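Local structure of PilX (Neisseria meningitidis, 2OPE) at residues V77-T82 against S106-L111; C101-S106 against S116-E121. The protein is a minor type IV pilin that probably modulates the virulence properties of meningococcal type IV pili, with links to bacterial aggregation and adhesion. One frame throughout, in Å; residues are numbered along the deposited sequence.

Contact 1 of 2, residues V77-T82 against S106-L111; sequences VGVPKT and SARAHL
Ala107 sets its methyl against the two valines that strand 74-80 turns toward helix 104-109: its CB lies 3.9 Å from Val79 CG1 and slightly farther from Val77 CG1. Gly78, between them in sequence, has no side chain, and its backbone pairs with Val90 of the adjoining strand. Arg108 follows, its chain extended from CG to NE and crossing both valines at about a right angle. Its CG passes Val77 CG1, and at the far end NH2 comes 3.6 Å from Val79 CG2, an oblique approach to the guanidinium. His110 then brings CE1, at the edge of its ring, to 3.4 Å from Val77 CG2, the methyl that stands beside the backbone N. The ring's orientation is fixed by a bond of 2.7 Å from His110 ND1 to Ala107 O, with the acceptor almost exactly in the ring plane; Trp91 stacks on the same ring. Ala107 O also accepts from His110 N, and Leu111 N reaches back to Ser106 O. With positive phi at His110, these two backbone bonds make a Schellman motif, which ends a short helix packed by small and aliphatic side chains on the antiparallel sheet of the pilin fold.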
ATOM      1  N   VAL A  77      -2.417   0.040   0.328  1.00 43.67           N
ATOM      2  CA  VAL A  77      -3.062   0.356  -0.947  1.00 43.60           C
ATOM      3  C   VAL A  77      -2.424   1.640  -1.544  1.00 44.09           C
ATOM      4  O   VAL A  77      -2.254   2.638  -0.870  1.00 44.35           O
ATOM      5  CB  VAL A  77      -4.598   0.507  -0.713  1.00 43.95           C
ATOM      6  CG1 VAL A  77      -5.322   0.984  -1.914  1.00 43.02           C
ATOM      7  CG2 VAL A  77      -5.190  -0.817  -0.229  1.00 43.12           C
ATOM      8  N   GLY A  78      -2.007   1.603  -2.803  1.00 45.41           N
ATOM      9  CA  GLY A  78      -1.420   2.804  -3.400  1.00 44.98           C
ATOM     10  C   GLY A  78      -2.326   3.163  -4.566  1.00 45.85           C
ATOM     11  O   GLY A  78      -2.505   2.360  -5.476  1.00 45.35           O
ATOM     12  N   VAL A  79      -2.943   4.342  -4.553  1.00 45.30           N
ATOM     13  CA  VAL A  79      -3.816   4.675  -5.683  1.00 43.16           C
ATOM     14  C   VAL A  79      -3.610   6.103  -6.118  1.00 45.24           C
ATOM     15  O   VAL A  79      -3.124   6.948  -5.340  1.00 46.17           O
ATOM     16  CB  VAL A  79      -5.314   4.403  -5.363  1.00 44.21           C
ATOM     17  CG1 VAL A  79      -5.504   2.921  -5.034  1.00 41.83           C
ATOM     18  CG2 VAL A  79      -5.869   5.358  -4.224  1.00 41.79           C
ATOM     19  N   PRO A  80      -3.940   6.385  -7.379  1.00 45.32           N
ATOM     20  CA  PRO A  80      -3.725   7.714  -7.912  1.00 45.85           C
ATOM     21  C   PRO A  80      -4.627   8.733  -7.205  1.00 46.73           C
ATOM     22  O   PRO A  80      -5.737   8.387  -6.832  1.00 47.48           O
ATOM     23  CB  PRO A  80      -4.145   7.556  -9.379  1.00 46.20           C
ATOM     24  CG  PRO A  80      -4.073   6.083  -9.645  1.00 43.81           C
ATOM     25  CD  PRO A  80      -4.450   5.444  -8.395  1.00 43.96           C
ATOM     26  N   LYS A  81      -4.134   9.953  -7.008  1.00 45.70           N
ATOM     27  CA  LYS A  81      -4.945  11.066  -6.522  1.00 47.29           C
ATOM     28  C   LYS A  81      -6.171  11.317  -7.415  1.00 48.64           C
ATOM     29  O   LYS A  81      -6.104  11.174  -8.640  1.00 48.55           O
ATOM     30  CB  LYS A  81      -4.101  12.343  -6.459  1.00 46.53           C
ATOM     31  CG  LYS A  81      -3.359  12.478  -5.145  1.00 46.86           C
ATOM     32  CD  LYS A  81      -2.111  13.325  -5.253  1.00 46.53           C
ATOM     33  CE  LYS A  81      -1.698  13.873  -3.892  1.00 45.63           C
ATOM     34  NZ  LYS A  81      -1.772  12.833  -2.859  1.00 45.28           N
ATOM     35  N   THR A  82      -7.264  11.730  -6.777  1.00 50.23           N
ATOM     36  CA  THR A  82      -8.554  11.921  -7.423  1.00 51.47           C
ATOM     37  C   THR A  82      -8.448  12.955  -8.523  1.00 52.01           C
ATOM     38  O   THR A  82      -7.971  14.068  -8.286  1.00 49.58           O
ATOM     39  CB  THR A  82      -9.640  12.367  -6.390  1.00 52.01           C
ATOM     40  OG1 THR A  82     -10.052  11.228  -5.618  1.00 53.89           O
ATOM     41  CG2 THR A  82     -10.866  12.936  -7.087  1.00 52.34           C
ATOM     42  N   SER A 106      -9.686  -2.220  -7.938  1.00 47.91           N
ATOM     43  CA  SER A 106      -9.021  -3.529  -7.775  1.00 46.95           C
ATOM     44  C   SER A 106      -7.958  -3.529  -6.646  1.00 46.99           C
ATOM     45  O   SER A 106      -7.731  -4.550  -5.989  1.00 45.24           O
ATOM     46  CB  SER A 106      -8.320  -3.950  -9.083  1.00 47.84           C
ATOM     47  OG  SER A 106      -9.176  -3.907 -10.215  1.00 50.87           O
ATOM     48  N   ALA A 107      -7.256  -2.401  -6.477  1.00 46.31           N
ATOM     49  CA  ALA A 107      -6.332  -2.244  -5.349  1.00 46.02           C
ATOM     50  C   ALA A 107      -7.098  -2.193  -4.016  1.00 46.16           C
ATOM     51  O   ALA A 107      -6.717  -2.861  -3.052  1.00 48.15           O
ATOM     52  CB  ALA A 107      -5.477  -0.995  -5.528  1.00 46.27           C
ATOM     53  N   ARG A 108      -8.189  -1.431  -3.952  1.00 43.88           N
ATOM     54  CA  ARG A 108      -8.953  -1.368  -2.707  1.00 44.39           C
ATOM     55  C   ARG A 108      -9.602  -2.697  -2.392  1.00 44.82           C
ATOM     56  O   ARG A 108      -9.816  -3.010  -1.205  1.00 44.28           O
ATOM     57  CB  ARG A 108     -10.000  -0.259  -2.725  1.00 43.71           C
ATOM     58  CG  ARG A 108      -9.388   1.142  -2.875  1.00 44.73           C
ATOM     59  CD  ARG A 108     -10.447   2.245  -2.731  1.00 44.45           C
ATOM     60  NE  ARG A 108      -9.812   3.570  -2.749  1.00 44.61           N
ATOM     61  CZ  ARG A 108      -9.097   4.093  -1.746  1.00 45.94           C
ATOM     62  NH1 ARG A 108      -8.882   3.417  -0.589  1.00 44.93           N
ATOM     63  NH2 ARG A 108      -8.591   5.312  -1.901  1.00 45.96           N
ATOM     64  N   ALA A 109      -9.898  -3.469  -3.442  1.00 44.75           N
ATOM     65  CA  ALA A 109     -10.465  -4.835  -3.299  1.00 46.40           C
ATOM     66  C   ALA A 109      -9.403  -5.969  -3.085  1.00 46.72           C
ATOM     67  O   ALA A 109      -9.751  -7.115  -2.711  1.00 46.88           O
ATOM     68  CB  ALA A 109     -11.418  -5.163  -4.441  1.00 44.77           C
ATOM     69  N   HIS A 110      -8.120  -5.611  -3.214  1.00 45.44           N
ATOM     70  CA  HIS A 110      -7.024  -6.557  -2.984  1.00 46.72           C
ATOM     71  C   HIS A 110      -7.189  -7.755  -3.853  1.00 47.06           C
ATOM     72  O   HIS A 110      -7.046  -8.890  -3.409  1.00 48.33           O
ATOM     73  CB  HIS A 110      -6.887  -7.018  -1.523  1.00 44.90           C
ATOM     74  CG  HIS A 110      -6.858  -5.896  -0.549  1.00 44.53           C
ATOM     75  ND1 HIS A 110      -6.771  -4.583  -0.945  1.00 46.06           N
ATOM     76  CD2 HIS A 110      -6.900  -5.877   0.797  1.00 45.38           C
ATOM     77  CE1 HIS A 110      -6.758  -3.797   0.116  1.00 45.28           C
ATOM     78  NE2 HIS A 110      -6.848  -4.558   1.185  1.00 46.96           N
ATOM     79  N   LEU A 111      -7.519  -7.498  -5.103  1.00 47.57           N
ATOM     80  CA  LEU A 111      -7.634  -8.578  -6.062  1.00 46.97           C
ATOM     81  C   LEU A 111      -6.217  -9.089  -6.377  1.00 47.72           C
ATOM     82  O   LEU A 111      -5.229  -8.334  -6.269  1.00 46.82           O
ATOM     83  CB  LEU A 111      -8.369  -8.086  -7.312  1.00 45.43           C
ATOM     84  CG  LEU A 111      -9.887  -7.783  -7.117  1.00 44.36           C
ATOM     85  CD1 LEU A 111     -10.570  -7.342  -8.433  1.00 44.02           C
ATOM     86  CD2 LEU A 111     -10.705  -8.912  -6.468  1.00 42.96           C
TER

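Contact 2 of 2, residues C101-S106 against S116-E121; sequences CRDAAS and SDVGCE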
ATOM      1  N   CYS A 101      -1.966  -3.225 -10.149  1.00 49.34           N
ATOM      2  CA  CYS A 101      -3.399  -3.247 -10.475  1.00 49.28           C
ATOM      3  C   CYS A 101      -3.718  -2.296 -11.572  1.00 48.61           C
ATOM      4  O   CYS A 101      -3.052  -1.258 -11.711  1.00 48.26           O
ATOM      5  CB  CYS A 101      -4.249  -2.886  -9.273  1.00 48.92           C
ATOM      6  SG  CYS A 101      -3.885  -3.888  -7.901  1.00 49.31           S
ATOM      7  N   ARG A 102      -4.747  -2.664 -12.346  1.00 47.85           N
ATOM      8  CA  ARG A 102      -5.115  -1.911 -13.551  1.00 47.18           C
ATOM      9  C   ARG A 102      -6.005  -0.733 -13.209  1.00 45.94           C
ATOM     10  O   ARG A 102      -6.117   0.180 -14.011  1.00 45.48           O
ATOM     11  CB  ARG A 102      -5.742  -2.802 -14.627  1.00 47.77           C
ATOM     12  CG  ARG A 102      -4.767  -3.836 -15.271  1.00 49.17           C
ATOM     13  CD  ARG A 102      -3.660  -3.220 -16.158  1.00 51.17           C
ATOM     14  NE  ARG A 102      -4.223  -2.501 -17.310  1.00 54.75           N
ATOM     15  CZ  ARG A 102      -3.526  -1.817 -18.224  1.00 55.57           C
ATOM     16  NH1 ARG A 102      -2.200  -1.723 -18.172  1.00 56.21           N
ATOM     17  NH2 ARG A 102      -4.168  -1.211 -19.210  1.00 56.74           N
ATOM     18  N   ASP A 103      -6.561  -0.722 -11.992  1.00 45.97           N
ATOM     19  CA  ASP A 103      -7.463   0.361 -11.518  1.00 45.84           C
ATOM     20  C   ASP A 103      -7.491   0.386 -10.006  1.00 46.72           C
ATOM     21  O   ASP A 103      -7.317  -0.664  -9.377  1.00 48.57           O
ATOM     22  CB  ASP A 103      -8.878   0.119 -11.989  1.00 47.15           C
ATOM     23  CG  ASP A 103      -9.336  -1.302 -11.716  1.00 48.74           C
ATOM     24  OD1 ASP A 103      -9.054  -2.170 -12.558  1.00 50.21           O
ATOM     25  OD2 ASP A 103      -9.942  -1.578 -10.652  1.00 49.92           O
ATOM     26  N   ALA A 104      -7.754   1.570  -9.438  1.00 45.28           N
ATOM     27  CA  ALA A 104      -7.893   1.795  -7.988  1.00 44.15           C
ATOM     28  C   ALA A 104      -8.886   0.896  -7.254  1.00 44.83           C
ATOM     29  O   ALA A 104      -8.604   0.471  -6.145  1.00 45.05           O
ATOM     30  CB  ALA A 104      -8.223   3.295  -7.693  1.00 44.99           C
ATOM     31  N   ALA A 105     -10.038   0.605  -7.863  1.00 44.65           N
ATOM     32  CA  ALA A 105     -10.997  -0.275  -7.256  1.00 45.70           C
ATOM     33  C   ALA A 105     -10.369  -1.624  -6.952  1.00 48.21           C
ATOM     34  O   ALA A 105     -10.520  -2.121  -5.834  1.00 49.70           O
ATOM     35  CB  ALA A 105     -12.215  -0.456  -8.148  1.00 46.75           C
ATOM     36  N   SER A 106      -9.686  -2.220  -7.938  1.00 47.91           N
ATOM     37  CA  SER A 106      -9.021  -3.529  -7.775  1.00 46.95           C
ATOM     38  C   SER A 106      -7.958  -3.529  -6.646  1.00 46.99           C
ATOM     39  O   SER A 106      -7.731  -4.550  -5.989  1.00 45.24           O
ATOM     40  CB  SER A 106      -8.320  -3.950  -9.083  1.00 47.84           C
ATOM     41  OG  SER A 106      -9.176  -3.907 -10.215  1.00 50.87           O
ATOM     42  N   SER A 116     -10.367  -9.749 -17.955  1.00 47.31           N
ATOM     43  CA  SER A 116     -10.424  -8.744 -18.982  1.00 47.94           C
ATOM     44  C   SER A 116      -9.341  -7.751 -18.586  1.00 48.51           C
ATOM     45  O   SER A 116      -8.193  -8.177 -18.328  1.00 49.16           O
ATOM     46  CB  SER A 116     -11.828  -8.164 -19.079  1.00 48.48           C
ATOM     47  OG  SER A 116     -12.730  -9.221 -19.453  1.00 48.14           O
ATOM     48  N   ASP A 117      -9.653  -6.468 -18.486  1.00 48.01           N
ATOM     49  CA  ASP A 117      -8.597  -5.527 -18.100  1.00 47.60           C
ATOM     50  C   ASP A 117      -8.832  -4.889 -16.728  1.00 46.46           C
ATOM     51  O   ASP A 117      -8.474  -3.750 -16.494  1.00 45.01           O
ATOM     52  CB  ASP A 117      -8.333  -4.519 -19.228  1.00 49.20           C
ATOM     53  CG  ASP A 117      -7.628  -5.184 -20.464  1.00 50.81           C
ATOM     54  OD1 ASP A 117      -6.495  -5.738 -20.327  1.00 51.40           O
ATOM     55  OD2 ASP A 117      -8.207  -5.165 -21.574  1.00 50.95           O
ATOM     56  N   VAL A 118      -9.400  -5.682 -15.812  1.00 45.49           N
ATOM     57  CA  VAL A 118      -9.722  -5.268 -14.449  1.00 44.14           C
ATOM     58  C   VAL A 118      -8.977  -6.222 -13.542  1.00 45.33           C
ATOM     59  O   VAL A 118      -8.864  -7.423 -13.871  1.00 46.40           O
ATOM     60  CB  VAL A 118     -11.277  -5.436 -14.156  1.00 43.41           C
ATOM     61  CG1 VAL A 118     -11.612  -5.147 -12.684  1.00 39.94           C
ATOM     62  CG2 VAL A 118     -12.132  -4.608 -15.120  1.00 39.92           C
ATOM     63  N   GLY A 119      -8.462  -5.724 -12.411  1.00 45.63           N
ATOM     64  CA  GLY A 119      -7.877  -6.599 -11.404  1.00 44.01           C
ATOM     65  C   GLY A 119      -6.425  -6.268 -11.221  1.00 45.35           C
ATOM     66  O   GLY A 119      -5.998  -5.166 -11.577  1.00 45.84           O
ATOM     67  N   CYS A 120      -5.659  -7.219 -10.666  1.00 45.81           N
ATOM     68  CA  CYS A 120      -4.229  -7.040 -10.347  1.00 46.40           C
ATOM     69  C   CYS A 120      -3.431  -8.269 -10.743  1.00 46.53           C
ATOM     70  O   CYS A 120      -4.003  -9.376 -10.882  1.00 46.00           O
ATOM     71  CB  CYS A 120      -4.028  -6.795  -8.836  1.00 47.53           C
ATOM     72  SG  CYS A 120      -5.122  -5.528  -8.112  1.00 48.39           S
ATOM     73  N   GLU A 121      -2.115  -8.094 -10.919  1.00 46.36           N
ATOM     74  CA  GLU A 121      -1.227  -9.258 -10.976  1.00 46.53           C
ATOM     75  C   GLU A 121      -0.047  -9.228  -9.992  1.00 46.06           C
ATOM     76  O   GLU A 121       0.543  -8.159  -9.751  1.00 46.27           O
ATOM     77  CB  GLU A 121      -0.750  -9.556 -12.404  1.00 47.72           C
ATOM     78  CG  GLU A 121      -0.797  -8.399 -13.297  1.00 50.78           C
ATOM     79  CD  GLU A 121      -0.164  -8.655 -14.645  1.00 52.96           C
ATOM     80  OE1 GLU A 121       0.081  -7.649 -15.341  1.00 54.32           O
ATOM     81  OE2 GLU A 121       0.106  -9.833 -15.008  1.00 53.99           O
TER
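Cys101 and Cys120 are joined by a disulfide of 2.1 Å between Cys101 SG and Cys120 SG, with a torsion of 99° about the S-S bond. Each sulfur lies anti to its own carbonyl carbon, and both side chains leave the same face of the sheet. The cysteines form an antiparallel non-hydrogen-bonded pair whose CA atoms are 3.9 Å apart. Right beside it, Arg102 N donates to Gly119 O at 2.9 Å, nearly straight, while Cys101 CA-H touches the same oxygen. The Arg102 side chain folds at chi2 and chi3; its CB rests 3.4 Å from Asp117 O, and the charged ends of Arg102 and Asp117 stay apart.

Asp103 is the N-cap of helix 104-109. Its CG stands between the backbone N and the carbonyl carbon (chi1 48°), and OD2 takes the capping bond from Ser106 N at 2.8 Å, met on the anti side and out of the carboxylate plane. Ser106 OG also donates to Asp103 OD2, but at 2.5 Å, so short that its exact geometry is doubtful. Asp103 OD1 lies against the Val118-Gly119 backbone, 3.6 Å from Gly119 N. Ser106 OG also lies 2.9 Å from Gly119 N, and Ser106 CB packs on Gly119 CA and Cys120 SG. Gly119 has positive phi, where a side chain would jam against the carbonyl of Val118, and the chain turns a corner here.

Beyond the corner, strand 120-122 runs along the sheet's edge beside strand 98-101; Trp91 of strand 89-93 touches both cysteines, and Leu114 of strand 114-115 lies against Arg102.

How the contacts relate
After helices 5-28, 35-48 and 53-56 and strand 59-65, the chain lays down strand 74-80, passes through strands 89-93 and 98-101, and only then makes helix 104-109, whose return to the strand as contact 1 closes a loop over 23 intervening residues. Contact 2 opens with 101-106, starting inside that loop, and closes when 116-121 comes back after the nine residues that follow Ser106, so the two cross instead of nesting. They share Ser106, and their centres lie about 9 Å apart. Between them the helix is held to an inner strand and to the edge strand of one sheet. The contacts also meet directly: Ala107 CA packs 3.9 Å from Cys101 SG, and Val79 touches Ala104.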